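Local coordinates for chorismate mutase (Paraburkholderia phymatum, PDB 5TS9), which probably catalyses the rearrangement of chorismate to prephenate, as an all-helical chorismate mutase of the AroQ (type II) class, at residues Arg25-Asp30 with Ala80-Gln85; Ala33-Trp37 with Leu88-Arg93. The contacts are given in a common frame with arbitrary orientation. Residue numbers count along the deposited sequence, not the author numbering.

Contact 1. Residues Arg25-Asp30 with Ala80-Gln85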
loop_
_atom_site.group_PDB
_atom_site.type_symbol
_atom_site.label_atom_id
_atom_site.label_comp_id
_atom_site.label_asym_id
_atom_site.label_seq_id
_atom_site.Cartn_x
_atom_site.Cartn_y
_atom_site.Cartn_z
ATOM N N ARG A 25 -4.420 9.592 11.236
ATOM C CA ARG A 25 -3.281 8.699 11.429
ATOM C C ARG A 25 -2.417 8.662 10.183
ATOM O O ARG A 25 -1.184 8.711 10.265
ATOM C CB ARG A 25 -3.763 7.289 11.783
ATOM C CG ARG A 25 -2.651 6.408 12.385
ATOM C CD ARG A 25 -3.024 4.951 12.468
ATOM N NE ARG A 25 -2.042 4.241 13.285
ATOM C CZ ARG A 25 -0.836 3.871 12.856
ATOM N NH1 ARG A 25 -0.477 4.101 11.604
ATOM N NH2 ARG A 25 0.004 3.259 13.687
ATOM N N LEU A 26 -3.061 8.585 9.018
ATOM C CA LEU A 26 -2.336 8.573 7.759
ATOM C C LEU A 26 -1.442 9.797 7.631
ATOM O O LEU A 26 -0.315 9.696 7.145
ATOM C CB LEU A 26 -3.331 8.493 6.599
ATOM C CG LEU A 26 -2.754 8.297 5.198
ATOM C CD1 LEU A 26 -1.938 6.976 5.096
ATOM C CD2 LEU A 26 -3.906 8.317 4.195
ATOM N N ASN A 27 -1.909 10.953 8.098
ATOM C CA ASN A 27 -1.174 12.191 7.876
ATOM C C ASN A 27 0.129 12.264 8.663
ATOM O O ASN A 27 0.983 13.086 8.321
ATOM C CB ASN A 27 -2.056 13.401 8.208
ATOM C CG ASN A 27 -2.977 13.791 7.051
ATOM O OD1 ASN A 27 -2.591 13.727 5.875
ATOM N ND2 ASN A 27 -4.199 14.196 7.379
ATOM N N THR A 28 0.307 11.456 9.721
ATOM C CA THR A 28 1.625 11.389 10.352
ATOM C C THR A 28 2.702 10.869 9.395
ATOM O O THR A 28 3.883 11.129 9.625
ATOM C CB THR A 28 1.614 10.488 11.586
ATOM O OG1 THR A 28 1.322 9.137 11.183
ATOM C CG2 THR A 28 0.584 10.975 12.613
ATOM N N ALA A 29 2.320 10.133 8.343
ATOM C CA ALA A 29 3.298 9.655 7.357
ATOM C C ALA A 29 4.145 10.793 6.782
ATOM O O ALA A 29 5.345 10.618 6.521
ATOM C CB ALA A 29 2.586 8.911 6.225
ATOM N N ASP A 30 3.539 11.965 6.565
ATOM C CA ASP A 30 4.302 13.092 6.033
ATOM C C ASP A 30 5.456 13.450 6.957
ATOM O O ASP A 30 6.579 13.677 6.499
ATOM C CB ASP A 30 3.402 14.308 5.828
ATOM C CG ASP A 30 2.253 14.028 4.888
ATOM O OD1 ASP A 30 1.826 12.859 4.806
ATOM O OD2 ASP A 30 1.775 14.977 4.232
ATOM N N ALA A 80 -0.897 1.470 4.810
ATOM C CA ALA A 80 -1.250 2.725 4.151
ATOM C C ALA A 80 -0.219 3.801 4.483
ATOM O O ALA A 80 0.163 4.606 3.626
ATOM C CB ALA A 80 -2.651 3.173 4.574
ATOM N N ASN A 81 0.256 3.801 5.723
ATOM C CA ASN A 81 1.262 4.774 6.134
ATOM C C ASN A 81 2.561 4.584 5.351
ATOM O O ASN A 81 3.155 5.554 4.870
ATOM C CB ASN A 81 1.482 4.650 7.642
ATOM C CG ASN A 81 1.781 5.992 8.299
ATOM O OD1 ASN A 81 2.920 6.460 8.286
ATOM N ND2 ASN A 81 0.758 6.615 8.863
ATOM N N LYS A 82 3.015 3.339 5.202
ATOM C CA LYS A 82 4.205 3.092 4.385
ATOM C C LYS A 82 3.983 3.477 2.921
ATOM O O LYS A 82 4.896 3.989 2.276
ATOM C CB LYS A 82 4.635 1.625 4.502
ATOM C CG LYS A 82 4.934 1.212 5.961
ATOM C CD LYS A 82 5.585 -0.166 6.066
ATOM C CE LYS A 82 4.609 -1.251 5.665
ATOM N NZ LYS A 82 5.253 -2.617 5.840
ATOM N N GLU A 83 2.786 3.231 2.372
ATOM C CA GLU A 83 2.479 3.658 1.003
ATOM C C GLU A 83 2.793 5.136 0.799
ATOM O O GLU A 83 3.417 5.535 -0.194
ATOM C CB GLU A 83 1.002 3.388 0.701
ATOM C CG GLU A 83 0.522 3.912 -0.631
ATOM C CD GLU A 83 -0.915 3.488 -0.962
ATOM O OE1 GLU A 83 -1.381 3.788 -2.073
ATOM O OE2 GLU A 83 -1.581 2.855 -0.117
ATOM N N VAL A 84 2.350 5.967 1.734
ATOM C CA VAL A 84 2.624 7.395 1.636
ATOM C C VAL A 84 4.121 7.652 1.793
ATOM O O VAL A 84 4.720 8.381 1.001
ATOM C CB VAL A 84 1.801 8.171 2.677
ATOM C CG1 VAL A 84 2.200 9.646 2.706
ATOM C CG2 VAL A 84 0.312 8.046 2.349
ATOM N N GLN A 85 4.748 7.036 2.797
ATOM C CA GLN A 85 6.158 7.306 3.055
ATOM C C GLN A 85 7.024 6.950 1.846
ATOM O O GLN A 85 7.908 7.721 1.459
ATOM C CB GLN A 85 6.651 6.539 4.282
ATOM C CG GLN A 85 6.056 6.967 5.606
ATOM C CD GLN A 85 6.584 6.121 6.748
ATOM O OE1 GLN A 85 7.796 5.903 6.863
ATOM N NE2 GLN A 85 5.680 5.644 7.608
HETATM O O HOH W 1 -1.705 5.123 9.083
HETATM O O HOH W 2 3.338 7.111 10.983
#

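Contact 2. Residues Ala33-Trp37 with Leu88-Arg93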
loop_
_atom_site.group_PDB
_atom_site.type_symbol
_atom_site.label_atom_id
_atom_site.label_comp_id
_atom_site.label_asym_id
_atom_site.label_seq_id
_atom_site.Cartn_x
_atom_site.Cartn_y
_atom_site.Cartn_z
ATOM N N ALA A 33 8.107 10.496 7.099
ATOM C CA ALA A 33 8.924 10.561 5.883
ATOM C C ALA A 33 10.025 11.612 6.006
ATOM O O ALA A 33 11.182 11.347 5.677
ATOM C CB ALA A 33 8.040 10.864 4.672
ATOM N N LEU A 34 9.677 12.813 6.471
ATOM C CA LEU A 34 10.680 13.867 6.675
ATOM C C LEU A 34 11.805 13.397 7.582
ATOM O O LEU A 34 12.993 13.618 7.298
ATOM C CB LEU A 34 10.020 15.106 7.283
ATOM C CG LEU A 34 9.035 15.906 6.436
ATOM C CD1 LEU A 34 8.363 17.001 7.295
ATOM C CD2 LEU A 34 9.747 16.502 5.208
ATOM N N SER A 35 11.445 12.774 8.706
ATOM C CA SER A 35 12.457 12.312 9.642
ATOM C C SER A 35 13.358 11.269 9.002
ATOM O O SER A 35 14.577 11.274 9.206
ATOM C CB SER A 35 11.787 11.740 10.888
ATOM O OG SER A 35 12.756 11.104 11.709
ATOM N N LYS A 36 12.774 10.349 8.237
ATOM C CA LYS A 36 13.574 9.317 7.594
ATOM C C LYS A 36 14.398 9.889 6.446
ATOM O O LYS A 36 15.485 9.386 6.162
ATOM C CB LYS A 36 12.670 8.180 7.122
ATOM C CG LYS A 36 12.160 7.353 8.308
ATOM C CD LYS A 36 11.256 6.224 7.881
ATOM C CE LYS A 36 10.783 5.416 9.106
ATOM N NZ LYS A 36 9.506 4.666 8.756
ATOM N N TRP A 37 13.914 10.953 5.804
ATOM C CA TRP A 37 14.723 11.676 4.831
ATOM C C TRP A 37 15.950 12.306 5.496
ATOM O O TRP A 37 17.058 12.249 4.949
ATOM C CB TRP A 37 13.863 12.745 4.135
ATOM C CG TRP A 37 14.644 13.716 3.236
ATOM C CD1 TRP A 37 15.249 14.893 3.608
ATOM C CD2 TRP A 37 14.874 13.576 1.830
ATOM N NE1 TRP A 37 15.849 15.483 2.512
ATOM C CE2 TRP A 37 15.634 14.690 1.413
ATOM C CE3 TRP A 37 14.516 12.605 0.882
ATOM C CZ2 TRP A 37 16.031 14.870 0.083
ATOM C CZ3 TRP A 37 14.906 12.789 -0.435
ATOM C CH2 TRP A 37 15.665 13.909 -0.821
ATOM N N LEU A 88 6.402 9.572 -1.022
ATOM C CA LEU A 88 6.974 10.881 -0.710
ATOM C C LEU A 88 8.488 10.847 -0.825
ATOM O O LEU A 88 9.094 11.743 -1.418
ATOM C CB LEU A 88 6.569 11.317 0.697
ATOM C CG LEU A 88 5.112 11.691 0.958
ATOM C CD1 LEU A 88 4.981 12.065 2.418
ATOM C CD2 LEU A 88 4.720 12.894 0.076
ATOM N N LEU A 89 9.124 9.834 -0.222
ATOM C CA LEU A 89 10.582 9.779 -0.241
ATOM C C LEU A 89 11.104 9.702 -1.660
ATOM O O LEU A 89 12.096 10.355 -1.999
ATOM C CB LEU A 89 11.068 8.584 0.569
ATOM C CG LEU A 89 10.986 8.806 2.068
ATOM C CD1 LEU A 89 11.156 7.489 2.747
ATOM C CD2 LEU A 89 12.056 9.848 2.541
ATOM N N ASN A 90 10.446 8.915 -2.519
ATOM C CA ASN A 90 10.946 8.842 -3.888
ATOM C C ASN A 90 10.599 10.094 -4.671
ATOM O O ASN A 90 11.361 10.477 -5.565
ATOM C CB ASN A 90 10.424 7.591 -4.601
ATOM C CG ASN A 90 11.418 6.426 -4.533
ATOM O OD1 ASN A 90 12.481 6.548 -3.919
ATOM N ND2 ASN A 90 11.080 5.294 -5.177
ATOM N N ASN A 91 9.466 10.739 -4.365
ATOM C CA ASN A 91 9.189 12.043 -4.961
ATOM C C ASN A 91 10.304 13.021 -4.628
ATOM O O ASN A 91 10.801 13.733 -5.503
ATOM C CB ASN A 91 7.848 12.604 -4.472
ATOM C CG ASN A 91 6.669 11.902 -5.099
ATOM O OD1 ASN A 91 6.853 11.093 -5.994
ATOM N ND2 ASN A 91 5.457 12.207 -4.634
ATOM N N TRP A 92 10.707 13.060 -3.363
ATOM C CA TRP A 92 11.778 13.971 -2.943
ATOM C C TRP A 92 13.111 13.561 -3.543
ATOM O O TRP A 92 13.902 14.418 -3.959
ATOM C CB TRP A 92 11.862 13.991 -1.420
ATOM C CG TRP A 92 10.590 14.445 -0.805
ATOM C CD1 TRP A 92 9.607 15.195 -1.407
ATOM C CD2 TRP A 92 10.141 14.178 0.528
ATOM N NE1 TRP A 92 8.566 15.409 -0.515
ATOM C CE2 TRP A 92 8.875 14.793 0.676
ATOM C CE3 TRP A 92 10.682 13.474 1.607
ATOM C CZ2 TRP A 92 8.139 14.728 1.873
ATOM C CZ3 TRP A 92 9.960 13.410 2.796
ATOM C CH2 TRP A 92 8.694 14.032 2.916
ATOM N N ARG A 93 13.379 12.255 -3.601
ATOM C CA ARG A 93 14.622 11.788 -4.222
ATOM C C ARG A 93 14.727 12.256 -5.671
ATOM O O ARG A 93 15.811 12.637 -6.125
ATOM C CB ARG A 93 14.726 10.256 -4.143
ATOM C CG ARG A 93 15.096 9.705 -2.768
ATOM C CD ARG A 93 15.433 8.227 -2.834
ATOM N NE ARG A 93 15.684 7.670 -1.509
ATOM C CZ ARG A 93 14.815 6.946 -0.818
ATOM N NH1 ARG A 93 13.622 6.654 -1.332
ATOM N NH2 ARG A 93 15.149 6.500 0.389
#

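Contact 1. Residues Arg25-Asp30 with Ala80-Gln85
Arg25 opens the contact: the O of water 1 accepts from Arg25 NH1 at 3.0 Å and from Asn81 ND2 at 2.9 Å, while the Arg25 carbonyl O accepts a hydrogen bond from Thr28 OG1 at 2.7 Å. Leu26 turns its end into the interface, where CD1 packs 3.9 Å from Ala80 CB and 3.7 Å from Val84 CG2. At Thr28, OG1 also receives water 2, which donates to Asn81 OD1 as well. Helix 16-39 is kinked here: Ala29 N bonds to Leu26 O three residues back (2.9 Å), not to the carbonyl four back. Ala29 CB faces the partner, 3.6 Å from Val84 CG1. Asp30 starts away, but its OD1 returns to 3.9 Å from Val84 CG1 and is hydrogen-bonded to His158 NE2. Asn81 is the knob in a hole formed by Arg25, Leu26, Thr28 and Ala29, and Gln85 NE2 holds its OD1 at 3.0 Å. The segment axes come within 8.4 Å at 29°. Such a buried, hydrated polar cluster is consistent with the interior pocket of the AroQ fold.

Contact 2. Residues Ala33-Trp37 with Leu88-Arg93
This is an apolar helix-helix contact, partly buried, toward the C-terminal ends of helices 16-39 and 67-95 in the all-helical chorismate mutase fold; it includes a T-shaped (edge-to-face) tryptophan pair. The segment axes cross at 50° and approach to 10.2 Å, and no hydrogen bond links the two sides. Trp92 turns its edge to the face of Trp37, with planes at 89° and 5.9 Å between the centroids of its five-membered ring and the six-membered ring of Trp37. Ala33 points at the partner helix; its CB lies 3.7 Å from Trp92 CH2 and 4.0 Å from Leu88 CD1, and Leu34 CD2 reaches Trp92 CH2 at 3.5 Å. Leu89 fits beside Ala33 and Trp37, its CD2 3.8 Å from Trp37 CB. Ala98, in the loop after helix 67-95, packs on both tryptophans. Within helix 67-95, on the side facing the second subunit, Arg93 NH1 donates to Asn90 OD1 at 2.8 Å. Between the helices, Trp37 CZ3 comes within 3.4 Å of Trp92 CB.

How the contacts relate
Both contacts join helices 16-39 and 67-95, contact 2 lying further toward the C-terminal end of each, with centres about 11 Å apart. The angle between the segment axes grows from 29° in contact 1 to 50° in contact 2, and the interface changes from a hydrated polar centre to apolar and aromatic packing. Lys36 NZ meets Gln85 OE1 at 2.8 Å, a probable hydrogen bond, while Leu88 CD1 packs 3.8 Å from Asp30 CA. With Arg25, Lys36 adds a basic side chain to the polar cluster, a composition that would suit the anionic chorismate and is consistent with the AroQ pocket. Contact 1 is about 7 Å from the chain's centre, contact 2 about 18 Å (centre to centre).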